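Local atomic coordinates of aminoglycoside 6-adenylyltransferase (Bacillus subtilis, PDB entry 2PBE), a protein that adenylates streptomycin and streptidine on the 6-hydroxyl, using ATP or GTP as nucleotide donor, and so mediates bacterial resistance to streptomycin. Residues S5-M10 with N213-K218; I187-L192 with S231-N236. One frame throughout, in Å; residues are numbered along the deposited sequence.

How the interactions relate
From the N terminus the chain first passes 5-10, the start of helix 6-19, then most of the mixed sheet, and reaches 187-192 inside the long helix 177-204. Strand 207-209 follows, and the loop after it, at 213-218, returns to the first helix and closes interaction 1 across 202 intervening residues. Helix 223-230 comes next, and the loop beyond it, 231-236, closes interaction 2 on helix 177-204 across only 38. The segments alternate, so the two closures cross rather than nest. Interaction 1 ties the N-terminal helix to the loop after strand 207-209; interaction 2 works among the C-terminal helices. Their centres lie about 19 Å apart, bridged by Tyr214 packing on Pro190.

Interaction 1 of 2, residues S5-M10 with N213-K218; sequences SEQEMM and NYKFMK
Met10 and Phe216 form the tightly packed part of this contact. CB of Met10, a selenomethionine here, meets CE1 of Phe216 at 3.7 Å, lying in the ring plane at the edge instead of over a face. One face of the ring is occupied by its own neighbour: CG of Lys215 sits 4.0 Å above the plane of the Phe216 ring, over the centre. Met10 also packs on Tyr45 and Ile47 of strand 45-51, while backbone bonds join Phe216 to Met210.

Each segment has its own local bracing. Residues 214-217 make a type I beta turn, closed by Met217 N to Tyr214 O, that presents Lys215 and Phe216 together in the loop following strand 207-209. Helix 6-19, which lies beside the sheet of the nucleotidyltransferase fold, starts with a capping box. Ser5 OG, at the N-cap, accepts from Glu8 N at 3.1 Å in a nearly straight bond (173°). In return, Glu8 OE1 receives Ser5 N on its anti lone pair at 2.9 Å.

The partly exposed side is looser. There the side chains of Gln7 and Lys215 run past one another, heading opposite ways. Gln7 has CG anti to the backbone N (chi1 179°) and bends at chi2, which brings its amide against the turn. Gln7 NE2 reaches Lys215 O at 3.3 Å, a weak and poorly directed bond, and has a second weak partner in Asp11. OE1 of Gln7 rests against CB of Lys215, also at 3.3 Å, and touches CE as well, so the lysine's aliphatic chain lies alongside the amide. Bends at chi3 and chi4 then bring Lys215 NZ to 3.9 Å from CG of Met10.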
loop_
_atom_site.group_PDB
_atom_site.type_symbol
_atom_site.label_atom_id
_atom_site.label_comp_id
_atom_site.label_asym_id
_atom_site.label_seq_id
_atom_site.Cartn_x
_atom_site.Cartn_y
_atom_site.Cartn_z
ATOM N N SER A 5 -16.589 -5.798 -6.257
ATOM C CA SER A 5 -16.333 -4.374 -6.059
ATOM C C SER A 5 -14.968 -3.961 -6.610
ATOM O O SER A 5 -14.115 -4.807 -6.896
ATOM C CB SER A 5 -16.377 -4.035 -4.566
ATOM O OG SER A 5 -15.276 -4.607 -3.878
ATOM N N GLU A 6 -14.765 -2.655 -6.741
ATOM C CA GLU A 6 -13.505 -2.120 -7.237
ATOM C C GLU A 6 -12.403 -2.490 -6.257
ATOM O O GLU A 6 -11.234 -2.518 -6.601
ATOM C CB GLU A 6 -13.600 -0.598 -7.419
ATOM C CG GLU A 6 -14.224 0.168 -6.253
ATOM C CD GLU A 6 -15.772 0.201 -6.269
ATOM O OE1 GLU A 6 -16.418 -0.760 -5.768
ATOM O OE2 GLU A 6 -16.334 1.197 -6.803
ATOM N N GLN A 7 -12.805 -2.792 -5.033
ATOM C CA GLN A 7 -11.864 -3.194 -4.007
ATOM C C GLN A 7 -11.418 -4.628 -4.298
ATOM O O GLN A 7 -10.228 -4.888 -4.433
ATOM C CB GLN A 7 -12.539 -3.117 -2.635
ATOM C CG GLN A 7 -11.664 -3.548 -1.475
ATOM C CD GLN A 7 -10.291 -2.889 -1.501
ATOM O OE1 GLN A 7 -10.177 -1.684 -1.755
ATOM N NE2 GLN A 7 -9.247 -3.671 -1.233
ATOM N N GLU A 8 -12.382 -5.536 -4.412
ATOM C CA GLU A 8 -12.102 -6.941 -4.673
ATOM C C GLU A 8 -11.298 -7.162 -5.949
ATOM O O GLU A 8 -10.405 -8.013 -5.982
ATOM C CB GLU A 8 -13.411 -7.728 -4.754
ATOM C CG GLU A 8 -14.297 -7.608 -3.512
ATOM C CD GLU A 8 -15.584 -8.423 -3.610
ATOM O OE1 GLU A 8 -16.474 -8.065 -4.417
ATOM O OE2 GLU A 8 -15.700 -9.424 -2.871
HETATM N N MSE A 9 -11.618 -6.390 -6.987
HETATM C CA MSE A 9 -10.932 -6.522 -8.260
HETATM C C MSE A 9 -9.473 -6.149 -8.133
HETATM O O MSE A 9 -8.598 -6.889 -8.578
HETATM C CB MSE A 9 -11.596 -5.639 -9.326
HETATM C CG MSE A 9 -12.968 -6.128 -9.791
HETATM SE SE MSE A 9 -13.004 -7.989 -10.404
HETATM C CE MSE A 9 -12.024 -7.791 -12.048
HETATM N N MSE A 10 -9.224 -4.995 -7.536
HETATM C CA MSE A 10 -7.864 -4.525 -7.354
HETATM C C MSE A 10 -7.054 -5.489 -6.526
HETATM O O MSE A 10 -5.870 -5.692 -6.794
HETATM C CB MSE A 10 -7.830 -3.156 -6.686
HETATM C CG MSE A 10 -8.296 -2.018 -7.574
HETATM SE SE MSE A 10 -7.482 -2.028 -9.352
HETATM C CE MSE A 10 -5.635 -2.372 -8.882
ATOM N N ASN A 213 -6.970 5.748 0.592
ATOM C CA ASN A 213 -7.411 5.392 1.946
ATOM C C ASN A 213 -6.870 4.060 2.445
ATOM O O ASN A 213 -7.590 3.279 3.085
ATOM C CB ASN A 213 -8.942 5.403 2.070
ATOM C CG ASN A 213 -9.488 6.804 2.260
ATOM O OD1 ASN A 213 -9.706 7.536 1.291
ATOM N ND2 ASN A 213 -9.692 7.199 3.517
ATOM N N TYR A 214 -5.595 3.813 2.148
ATOM C CA TYR A 214 -4.883 2.617 2.608
ATOM C C TYR A 214 -5.599 1.300 2.305
ATOM O O TYR A 214 -5.426 0.311 3.019
ATOM C CB TYR A 214 -4.621 2.759 4.132
ATOM C CG TYR A 214 -4.352 4.200 4.568
ATOM C CD1 TYR A 214 -3.114 4.831 4.274
ATOM C CD2 TYR A 214 -5.371 4.984 5.177
ATOM C CE1 TYR A 214 -2.896 6.219 4.573
ATOM C CE2 TYR A 214 -5.178 6.375 5.468
ATOM C CZ TYR A 214 -3.936 6.986 5.161
ATOM O OH TYR A 214 -3.746 8.338 5.406
ATOM N N LYS A 215 -6.377 1.281 1.223
ATOM C CA LYS A 215 -7.145 0.096 0.826
ATOM C C LYS A 215 -6.333 -1.168 0.515
ATOM O O LYS A 215 -6.877 -2.269 0.538
ATOM C CB LYS A 215 -8.057 0.437 -0.374
ATOM C CG LYS A 215 -7.328 0.947 -1.617
ATOM C CD LYS A 215 -8.248 1.803 -2.488
ATOM C CE LYS A 215 -9.128 0.983 -3.414
ATOM N NZ LYS A 215 -8.355 0.525 -4.602
ATOM N N PHE A 216 -5.045 -1.015 0.235
ATOM C CA PHE A 216 -4.197 -2.165 -0.099
ATOM C C PHE A 216 -3.401 -2.763 1.054
ATOM O O PHE A 216 -2.732 -3.776 0.890
ATOM C CB PHE A 216 -3.206 -1.803 -1.211
ATOM C CG PHE A 216 -3.841 -1.332 -2.476
ATOM C CD1 PHE A 216 -4.925 -2.031 -3.047
ATOM C CD2 PHE A 216 -3.338 -0.194 -3.131
ATOM C CE1 PHE A 216 -5.513 -1.605 -4.266
ATOM C CE2 PHE A 216 -3.908 0.260 -4.361
ATOM C CZ PHE A 216 -5.000 -0.449 -4.927
HETATM N N MSE A 217 -3.482 -2.144 2.222
HETATM C CA MSE A 217 -2.723 -2.610 3.367
HETATM C C MSE A 217 -3.013 -4.012 3.889
HETATM O O MSE A 217 -2.103 -4.670 4.422
HETATM C CB MSE A 217 -2.839 -1.590 4.503
HETATM C CG MSE A 217 -1.963 -0.367 4.289
HETATM SE SE MSE A 217 -0.110 -0.836 3.845
HETATM C CE MSE A 217 0.664 -1.005 5.619
ATOM N N LYS A 218 -4.253 -4.478 3.744
ATOM C CA LYS A 218 -4.600 -5.820 4.204
ATOM C C LYS A 218 -3.849 -6.813 3.328
ATOM O O LYS A 218 -3.589 -7.959 3.725
ATOM C CB LYS A 218 -6.106 -6.071 4.096
ATOM C CG LYS A 218 -6.566 -7.200 4.972
ATOM C CD LYS A 218 -8.035 -7.485 4.768
ATOM C CE LYS A 218 -8.575 -8.399 5.857
ATOM N NZ LYS A 218 -7.694 -9.596 6.054
#

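Interaction 2 of 2, residues I187-L192 with S231-N236; sequences IVRPNL and STYSVN
Arg189 reaches from its helix toward Thr232 and Tyr233. CB points at the loop, and with CG anti to the backbone N (chi1 -170°) and chi2 also extended, the chain runs straight out past Thr232 OG1 before bending at chi3. Arg189 CD comes 3.3 Å from Tyr233 OH. Arg189 NE then donates to Thr232 OG1 at 2.8 Å, the oxygen tilted slightly out of the guanidinium plane; that hydroxyl is also bonded to Leu229 O, in the last turn of helix 223-230.

Helix 177-204 is kinked at Pro190, next to the arginine, and the loop it meets joins helix 223-230 to helix 238-263 in the C-terminal helical part of the chain. The guanidinium of Arg189 stacks flat on the Tyr233 ring, planes 16° apart, a cation-pi contact. Arg189 CZ lies 3.7 Å from the Tyr233 ring centroid, offset toward the rim, and NH1 approaches CE1. Arg189 NH2 donates to Thr232 O at 2.9 Å in the guanidinium plane, though above the carbonyl plane. NE and NH2 thus grip Thr232 side-on, fixing the guanidinium's rotation while the exposed tyrosine covers one face. Beside them, Leu192 CD2 and Thr232 CG2 meet tip to tip at 4.1 Å.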
loop_
_atom_site.group_PDB
_atom_site.type_symbol
_atom_site.label_atom_id
_atom_site.label_comp_id
_atom_site.label_asym_id
_atom_site.label_seq_id
_atom_site.Cartn_x
_atom_site.Cartn_y
_atom_site.Cartn_z
ATOM N N ILE A 187 -4.358 11.217 11.187
ATOM C CA ILE A 187 -2.914 11.400 11.184
ATOM C C ILE A 187 -2.106 10.373 11.968
ATOM O O ILE A 187 -1.188 9.759 11.434
ATOM C CB ILE A 187 -2.571 12.824 11.681
ATOM C CG1 ILE A 187 -3.226 13.853 10.746
ATOM C CG2 ILE A 187 -1.056 13.036 11.720
ATOM C CD1 ILE A 187 -3.349 15.250 11.335
ATOM N N VAL A 188 -2.452 10.199 13.235
ATOM C CA VAL A 188 -1.721 9.272 14.081
ATOM C C VAL A 188 -1.688 7.856 13.539
ATOM O O VAL A 188 -0.609 7.360 13.234
ATOM C CB VAL A 188 -2.294 9.293 15.493
ATOM C CG1 VAL A 188 -1.604 8.263 16.367
ATOM C CG2 VAL A 188 -2.112 10.698 16.065
ATOM N N ARG A 189 -2.850 7.204 13.425
ATOM C CA ARG A 189 -2.910 5.841 12.902
ATOM C C ARG A 189 -2.337 5.747 11.486
ATOM O O ARG A 189 -1.647 4.779 11.166
ATOM C CB ARG A 189 -4.341 5.298 12.915
ATOM C CG ARG A 189 -4.404 3.815 12.598
ATOM C CD ARG A 189 -5.832 3.279 12.538
ATOM N NE ARG A 189 -6.515 3.288 13.828
ATOM C CZ ARG A 189 -7.529 4.095 14.132
ATOM N NH1 ARG A 189 -7.981 4.969 13.232
ATOM N NH2 ARG A 189 -8.098 4.019 15.326
ATOM N N PRO A 190 -2.620 6.734 10.615
ATOM C CA PRO A 190 -2.042 6.612 9.272
ATOM C C PRO A 190 -0.511 6.592 9.266
ATOM O O PRO A 190 0.102 6.001 8.371
ATOM C CB PRO A 190 -2.634 7.812 8.529
ATOM C CG PRO A 190 -4.002 7.914 9.140
ATOM C CD PRO A 190 -3.710 7.736 10.617
ATOM N N ASN A 191 0.114 7.221 10.255
ATOM C CA ASN A 191 1.579 7.204 10.292
ATOM C C ASN A 191 2.071 5.873 10.862
ATOM O O ASN A 191 3.118 5.381 10.477
ATOM C CB ASN A 191 2.140 8.390 11.081
ATOM C CG ASN A 191 2.295 9.636 10.214
ATOM O OD1 ASN A 191 1.402 10.477 10.134
ATOM N ND2 ASN A 191 3.428 9.744 9.539
ATOM N N LEU A 192 1.299 5.278 11.761
ATOM C CA LEU A 192 1.651 3.980 12.310
ATOM C C LEU A 192 1.683 3.012 11.116
ATOM O O LEU A 192 2.586 2.178 10.992
ATOM C CB LEU A 192 0.595 3.535 13.323
ATOM C CG LEU A 192 0.540 2.039 13.651
ATOM C CD1 LEU A 192 1.890 1.567 14.223
ATOM C CD2 LEU A 192 -0.585 1.783 14.656
ATOM N N SER A 231 -6.721 -3.790 16.451
ATOM C CA SER A 231 -6.820 -3.488 17.870
ATOM C C SER A 231 -6.663 -2.013 18.178
ATOM O O SER A 231 -6.867 -1.606 19.319
ATOM C CB SER A 231 -5.810 -4.305 18.683
ATOM O OG SER A 231 -4.486 -3.917 18.407
ATOM N N THR A 232 -6.309 -1.211 17.175
ATOM C CA THR A 232 -6.173 0.226 17.413
ATOM C C THR A 232 -7.529 0.881 17.264
ATOM O O THR A 232 -7.661 2.091 17.403
ATOM C CB THR A 232 -5.240 0.897 16.427
ATOM O OG1 THR A 232 -5.871 0.946 15.142
ATOM C CG2 THR A 232 -3.935 0.137 16.348
ATOM N N TYR A 233 -8.534 0.088 16.936
ATOM C CA TYR A 233 -9.884 0.603 16.792
ATOM C C TYR A 233 -10.624 0.153 18.027
ATOM O O TYR A 233 -10.489 -0.990 18.427
ATOM C CB TYR A 233 -10.519 -0.004 15.548
ATOM C CG TYR A 233 -9.977 0.583 14.275
ATOM C CD1 TYR A 233 -10.474 1.807 13.790
ATOM C CD2 TYR A 233 -8.950 -0.069 13.543
ATOM C CE1 TYR A 233 -9.972 2.386 12.593
ATOM C CE2 TYR A 233 -8.430 0.502 12.336
ATOM C CZ TYR A 233 -8.950 1.739 11.872
ATOM O OH TYR A 233 -8.450 2.347 10.735
ATOM N N SER A 234 -11.369 1.041 18.661
ATOM C CA SER A 234 -12.140 0.645 19.838
ATOM C C SER A 234 -13.440 1.444 19.839
ATOM O O SER A 234 -13.494 2.573 19.328
ATOM C CB SER A 234 -11.372 0.929 21.134
ATOM O OG SER A 234 -10.066 0.360 21.108
ATOM N N VAL A 235 -14.476 0.851 20.424
ATOM C CA VAL A 235 -15.802 1.477 20.527
ATOM C C VAL A 235 -15.742 2.909 21.112
ATOM O O VAL A 235 -14.727 3.298 21.675
ATOM C CB VAL A 235 -16.747 0.580 21.382
ATOM C CG1 VAL A 235 -16.861 -0.803 20.754
ATOM C CG2 VAL A 235 -16.220 0.473 22.797
ATOM N N ASN A 236 -16.816 3.685 20.949
ATOM C CA ASN A 236 -16.873 5.068 21.434
ATOM C C ASN A 236 -16.717 5.172 22.945
ATOM O O ASN A 236 -17.061 4.239 23.689
ATOM C CB ASN A 236 -18.197 5.703 21.004
ATOM C CG ASN A 236 -19.379 5.147 21.781
ATOM O OD1 ASN A 236 -19.670 3.941 21.730
ATOM N ND2 ASN A 236 -20.074 6.029 22.522
#